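Local coordinates for protein chlorella virus DNA ligase-adenylate (Chlorella virus, PDB 1FVI) that probably seals nicks in DNA as an ATP-dependent DNA ligase, and carries a covalently bound AMP in its active site, at residues K187-M199 with K262-E276. The protein carries 1 engineered substitution. Residues are numbered along the deposited sequence; the frame is centred on the assembly and turned at random.
Sequences KQFKDAEATIISM and KESYIGKMVKFKYFE
Phe189 lays one face of its ring over the backbone of Tyr274 and Phe275. Phe275 CB makes a CH-pi contact there, 4.2 Å from the ring centroid, and the two phenylalanine side chains cross at about a right angle. Beyond them, strands 190-199 and 269-275 pair antiparallel. Lys190 with Tyr274, Ala192 with Phe272 and Ala194 with Val270 are the hydrogen-bonded pairs. On their face of the sheet Ala192 CB touches two rings. It lies at the edge of the Tyr274 ring, 3.5 Å from Tyr274 CE2, and also meets Phe272 CE2. Both rings reach it because CG stands between backbone N and carbonyl carbon (chi1 66° in Tyr274). On the other face Lys273 NZ forms a salt bridge with Asp191 OD1 at 2.9 Å, on the syn side and 34° out of the carboxylate plane. A water also links Lys273 NZ to Phe189 O. Farther along, Ile196 CD1 presses on Val270 CG1 at 3.3 Å, a tight fit. The type II turn from Tyr265 to Lys268 leads into strand 269-275, and its Gly267 N bonds to Ile196 O. Met199 SD packs on Lys262 CB at 3.4 Å. The two strands lie side by side in the five-stranded antiparallel sheet of the OB-like domain, between strands 232-237 and 286-291, while helix 144-156 packs against Phe189, Lys273 and Phe275.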
loop_
_atom_site.group_PDB
_atom_site.type_symbol
_atom_site.label_atom_id
_atom_site.label_comp_id
_atom_site.label_asym_id
_atom_site.label_seq_id
_atom_site.Cartn_x
_atom_site.Cartn_y
_atom_site.Cartn_z
ATOM N N LYS A 187 -1.428 11.826 -2.502
ATOM C CA LYS A 187 -0.070 11.854 -1.987
ATOM C C LYS A 187 0.085 13.293 -1.489
ATOM O O LYS A 187 0.564 14.171 -2.192
ATOM C CB LYS A 187 0.934 11.479 -3.087
ATOM C CG LYS A 187 0.849 9.999 -3.505
ATOM C CD LYS A 187 1.583 9.711 -4.804
ATOM C CE LYS A 187 3.081 9.849 -4.660
ATOM N NZ LYS A 187 3.784 9.604 -5.956
ATOM N N GLN A 188 -0.446 13.529 -0.295
ATOM C CA GLN A 188 -0.426 14.847 0.303
ATOM C C GLN A 188 0.815 15.151 1.132
ATOM O O GLN A 188 1.086 16.315 1.404
ATOM C CB GLN A 188 -1.693 15.062 1.133
ATOM C CG GLN A 188 -2.987 15.106 0.314
ATOM C CD GLN A 188 -3.168 16.399 -0.478
ATOM O OE1 GLN A 188 -3.173 17.490 0.086
ATOM N NE2 GLN A 188 -3.350 16.274 -1.779
ATOM N N PHE A 189 1.572 14.123 1.520
ATOM C CA PHE A 189 2.785 14.339 2.314
ATOM C C PHE A 189 3.931 14.808 1.434
ATOM O O PHE A 189 4.017 14.432 0.262
ATOM C CB PHE A 189 3.193 13.099 3.122
ATOM C CG PHE A 189 2.421 12.918 4.396
ATOM C CD1 PHE A 189 1.078 13.256 4.465
ATOM C CD2 PHE A 189 3.020 12.339 5.508
ATOM C CE1 PHE A 189 0.338 13.010 5.619
ATOM C CE2 PHE A 189 2.279 12.087 6.685
ATOM C CZ PHE A 189 0.943 12.421 6.734
ATOM N N LYS A 190 4.804 15.616 2.030
ATOM C CA LYS A 190 5.953 16.229 1.367
ATOM C C LYS A 190 7.232 15.472 1.684
ATOM O O LYS A 190 7.372 14.936 2.773
ATOM C CB LYS A 190 6.068 17.668 1.881
ATOM C CG LYS A 190 6.817 18.655 1.015
ATOM C CD LYS A 190 6.613 20.059 1.596
ATOM C CE LYS A 190 7.091 21.176 0.675
ATOM N NZ LYS A 190 8.570 21.308 0.656
ATOM N N ASP A 191 8.158 15.449 0.729
ATOM C CA ASP A 191 9.448 14.793 0.881
ATOM C C ASP A 191 10.489 15.762 1.409
ATOM O O ASP A 191 10.665 16.861 0.874
ATOM C CB ASP A 191 9.944 14.273 -0.457
ATOM C CG ASP A 191 9.213 13.054 -0.907
ATOM O OD1 ASP A 191 9.266 12.028 -0.192
ATOM O OD2 ASP A 191 8.583 13.129 -1.979
ATOM N N ALA A 192 11.220 15.326 2.425
ATOM C CA ALA A 192 12.261 16.147 3.020
ATOM C C ALA A 192 13.423 15.276 3.512
ATOM O O ALA A 192 13.332 14.043 3.552
ATOM C CB ALA A 192 11.683 16.985 4.163
ATOM N N GLU A 193 14.531 15.928 3.843
ATOM C CA GLU A 193 15.718 15.240 4.327
ATOM C C GLU A 193 16.159 15.846 5.645
ATOM O O GLU A 193 15.989 17.040 5.883
ATOM C CB GLU A 193 16.866 15.342 3.314
ATOM C CG GLU A 193 16.797 14.357 2.183
ATOM C CD GLU A 193 17.887 14.588 1.153
ATOM O OE1 GLU A 193 19.024 14.933 1.546
ATOM O OE2 GLU A 193 17.610 14.422 -0.055
ATOM N N ALA A 194 16.757 15.013 6.485
ATOM C CA ALA A 194 17.232 15.448 7.780
ATOM C C ALA A 194 18.495 14.678 8.155
ATOM O O ALA A 194 18.718 13.556 7.691
ATOM C CB ALA A 194 16.155 15.236 8.809
ATOM N N THR A 195 19.360 15.315 8.934
ATOM C CA THR A 195 20.583 14.664 9.361
ATOM C C THR A 195 20.319 14.022 10.717
ATOM O O THR A 195 19.668 14.629 11.569
ATOM C CB THR A 195 21.745 15.682 9.480
ATOM O OG1 THR A 195 22.070 16.185 8.179
ATOM C CG2 THR A 195 22.990 15.032 10.098
ATOM N N ILE A 196 20.777 12.783 10.897
ATOM C CA ILE A 196 20.600 12.082 12.163
ATOM C C ILE A 196 21.627 12.609 13.166
ATOM O O ILE A 196 22.799 12.775 12.825
ATOM C CB ILE A 196 20.840 10.580 12.001
ATOM C CG1 ILE A 196 19.924 10.027 10.908
ATOM C CG2 ILE A 196 20.608 9.858 13.332
ATOM C CD1 ILE A 196 20.288 8.619 10.465
ATOM N N ILE A 197 21.182 12.889 14.390
ATOM C CA ILE A 197 22.082 13.382 15.428
ATOM C C ILE A 197 22.187 12.426 16.623
ATOM O O ILE A 197 23.270 12.228 17.161
ATOM C CB ILE A 197 21.719 14.800 15.881
ATOM C CG1 ILE A 197 20.386 14.815 16.597
ATOM C CG2 ILE A 197 21.661 15.741 14.674
ATOM C CD1 ILE A 197 19.831 16.213 16.758
ATOM N N SER A 198 21.084 11.781 16.985
ATOM C CA SER A 198 21.084 10.820 18.089
ATOM C C SER A 198 19.939 9.796 17.933
ATOM O O SER A 198 19.135 9.903 17.019
ATOM C CB SER A 198 20.986 11.542 19.441
ATOM O OG SER A 198 19.751 12.225 19.568
ATOM N N MET A 199 19.904 8.789 18.808
ATOM C CA MET A 199 18.869 7.756 18.781
ATOM C C MET A 199 18.357 7.436 20.173
ATOM O O MET A 199 19.053 7.634 21.172
ATOM C CB MET A 199 19.390 6.462 18.158
ATOM C CG MET A 199 19.716 6.566 16.698
ATOM S SD MET A 199 20.276 5.002 16.057
ATOM C CE MET A 199 20.847 5.548 14.423
ATOM N N LYS A 262 24.551 2.117 15.431
ATOM C CA LYS A 262 24.172 3.531 15.505
ATOM C C LYS A 262 25.294 4.534 15.297
ATOM O O LYS A 262 25.108 5.592 14.698
ATOM C CB LYS A 262 23.401 3.836 16.794
ATOM C CG LYS A 262 24.061 3.454 18.080
ATOM C CD LYS A 262 23.111 3.752 19.222
ATOM C CE LYS A 262 23.638 3.227 20.544
ATOM N NZ LYS A 262 23.827 1.748 20.539
ATOM N N GLU A 263 26.479 4.153 15.727
ATOM C CA GLU A 263 27.648 4.993 15.599
ATOM C C GLU A 263 27.943 5.257 14.117
ATOM O O GLU A 263 28.614 6.227 13.784
ATOM C CB GLU A 263 28.834 4.300 16.276
ATOM C CG GLU A 263 28.538 3.735 17.698
ATOM C CD GLU A 263 27.716 2.426 17.730
ATOM O OE1 GLU A 263 27.829 1.604 16.795
ATOM O OE2 GLU A 263 26.965 2.215 18.712
ATOM N N SER A 264 27.412 4.392 13.248
ATOM C CA SER A 264 27.574 4.470 11.780
ATOM C C SER A 264 26.581 5.381 11.049
ATOM O O SER A 264 26.876 5.875 9.956
ATOM C CB SER A 264 27.462 3.074 11.147
ATOM O OG SER A 264 28.508 2.222 11.568
ATOM N N TYR A 265 25.398 5.571 11.626
ATOM C CA TYR A 265 24.375 6.394 10.994
ATOM C C TYR A 265 24.323 7.826 11.483
ATOM O O TYR A 265 23.632 8.654 10.883
ATOM C CB TYR A 265 23.007 5.741 11.142
ATOM C CG TYR A 265 23.014 4.324 10.650
ATOM C CD1 TYR A 265 23.064 3.255 11.550
ATOM C CD2 TYR A 265 23.078 4.046 9.286
ATOM C CE1 TYR A 265 23.190 1.959 11.109
ATOM C CE2 TYR A 265 23.202 2.747 8.831
ATOM C CZ TYR A 265 23.261 1.708 9.750
ATOM O OH TYR A 265 23.416 0.417 9.306
ATOM N N ILE A 266 25.033 8.114 12.576
ATOM C CA ILE A 266 25.065 9.464 13.112
ATOM C C ILE A 266 25.701 10.374 12.067
ATOM O O ILE A 266 26.816 10.132 11.601
ATOM C CB ILE A 266 25.825 9.518 14.446
ATOM C CG1 ILE A 266 25.118 8.632 15.467
ATOM C CG2 ILE A 266 25.861 10.950 14.984
ATOM C CD1 ILE A 266 23.740 9.119 15.869
ATOM N N GLY A 267 24.954 11.389 11.655
ATOM C CA GLY A 267 25.450 12.284 10.631
ATOM C C GLY A 267 24.933 11.882 9.256
ATOM O O GLY A 267 25.179 12.588 8.272
ATOM N N LYS A 268 24.262 10.729 9.166
ATOM C CA LYS A 268 23.689 10.286 7.894
ATOM C C LYS A 268 22.416 11.078 7.593
ATOM O O LYS A 268 21.707 11.522 8.504
ATOM C CB LYS A 268 23.372 8.791 7.907
ATOM C CG LYS A 268 24.584 7.899 7.806
ATOM C CD LYS A 268 25.388 8.174 6.537
ATOM C CE LYS A 268 26.673 7.353 6.497
ATOM N NZ LYS A 268 27.573 7.608 7.671
ATOM N N MET A 269 22.153 11.281 6.309
ATOM C CA MET A 269 20.970 12.005 5.867
ATOM C C MET A 269 19.843 10.990 5.620
ATOM O O MET A 269 20.036 10.008 4.911
ATOM C CB MET A 269 21.287 12.719 4.554
ATOM C CG MET A 269 20.372 13.875 4.223
ATOM S SD MET A 269 20.810 15.350 5.170
ATOM C CE MET A 269 21.554 16.390 3.897
ATOM N N VAL A 270 18.678 11.203 6.216
ATOM C CA VAL A 270 17.550 10.298 5.988
ATOM C C VAL A 270 16.423 10.993 5.208
ATOM O O VAL A 270 16.236 12.212 5.320
ATOM C CB VAL A 270 16.964 9.716 7.325
ATOM C CG1 VAL A 270 18.020 8.930 8.075
ATOM C CG2 VAL A 270 16.404 10.818 8.210
ATOM N N LYS A 271 15.750 10.231 4.345
ATOM C CA LYS A 271 14.606 10.734 3.576
ATOM C C LYS A 271 13.351 10.452 4.417
ATOM O O LYS A 271 13.202 9.355 4.959
ATOM C CB LYS A 271 14.477 10.000 2.231
ATOM C CG LYS A 271 15.758 9.944 1.404
ATOM C CD LYS A 271 15.494 9.512 -0.046
ATOM C CE LYS A 271 14.918 8.105 -0.158
ATOM N NZ LYS A 271 15.891 7.045 0.241
ATOM N N PHE A 272 12.471 11.439 4.555
ATOM C CA PHE A 272 11.233 11.259 5.318
ATOM C C PHE A 272 10.115 12.062 4.686
ATOM O O PHE A 272 10.347 12.834 3.761
ATOM C CB PHE A 272 11.399 11.649 6.808
ATOM C CG PHE A 272 11.559 13.143 7.065
ATOM C CD1 PHE A 272 10.527 13.870 7.670
ATOM C CD2 PHE A 272 12.737 13.815 6.717
ATOM C CE1 PHE A 272 10.658 15.241 7.927
ATOM C CE2 PHE A 272 12.878 15.183 6.968
ATOM C CZ PHE A 272 11.834 15.899 7.575
ATOM N N LYS A 273 8.896 11.823 5.144
ATOM C CA LYS A 273 7.730 12.547 4.655
ATOM C C LYS A 273 7.016 13.093 5.872
ATOM O O LYS A 273 7.207 12.599 6.989
ATOM C CB LYS A 273 6.775 11.622 3.869
ATOM C CG LYS A 273 7.203 11.326 2.425
ATOM C CD LYS A 273 6.354 10.231 1.791
ATOM C CE LYS A 273 6.840 9.872 0.382
ATOM N NZ LYS A 273 6.605 10.958 -0.622
ATOM N N TYR A 274 6.182 14.104 5.644
ATOM C CA TYR A 274 5.403 14.736 6.705
ATOM C C TYR A 274 4.349 15.603 6.037
ATOM O O TYR A 274 4.405 15.825 4.831
ATOM C CB TYR A 274 6.306 15.620 7.597
ATOM C CG TYR A 274 6.886 16.810 6.866
ATOM C CD1 TYR A 274 6.363 18.084 7.055
ATOM C CD2 TYR A 274 7.920 16.647 5.944
ATOM C CE1 TYR A 274 6.849 19.159 6.344
ATOM C CE2 TYR A 274 8.411 17.708 5.232
ATOM C CZ TYR A 274 7.875 18.966 5.432
ATOM O OH TYR A 274 8.369 20.040 4.723
ATOM N N PHE A 275 3.381 16.077 6.815
ATOM C CA PHE A 275 2.360 16.958 6.270
ATOM C C PHE A 275 2.703 18.433 6.553
ATOM O O PHE A 275 2.818 18.838 7.701
ATOM C CB PHE A 275 0.962 16.629 6.826
ATOM C CG PHE A 275 -0.125 17.463 6.211
ATOM C CD1 PHE A 275 -0.330 17.442 4.831
ATOM C CD2 PHE A 275 -0.880 18.337 6.984
ATOM C CE1 PHE A 275 -1.260 18.281 4.224
ATOM C CE2 PHE A 275 -1.820 19.190 6.380
ATOM C CZ PHE A 275 -2.004 19.155 4.999
ATOM N N GLU A 276 2.865 19.233 5.507
ATOM C CA GLU A 276 3.168 20.661 5.685
ATOM C C GLU A 276 2.005 21.390 6.365
ATOM O O GLU A 276 0.988 21.667 5.743
ATOM C CB GLU A 276 3.452 21.315 4.330
ATOM C CG GLU A 276 3.645 22.826 4.371
ATOM C CD GLU A 276 5.087 23.237 4.577
ATOM O OE1 GLU A 276 5.955 22.756 3.812
ATOM O OE2 GLU A 276 5.347 24.057 5.488
HETATM O O HOH W 1 2.104 18.486 2.590
HETATM O O HOH W 2 4.081 12.088 -0.769
HETATM O O HOH W 3 11.443 10.909 1.400
#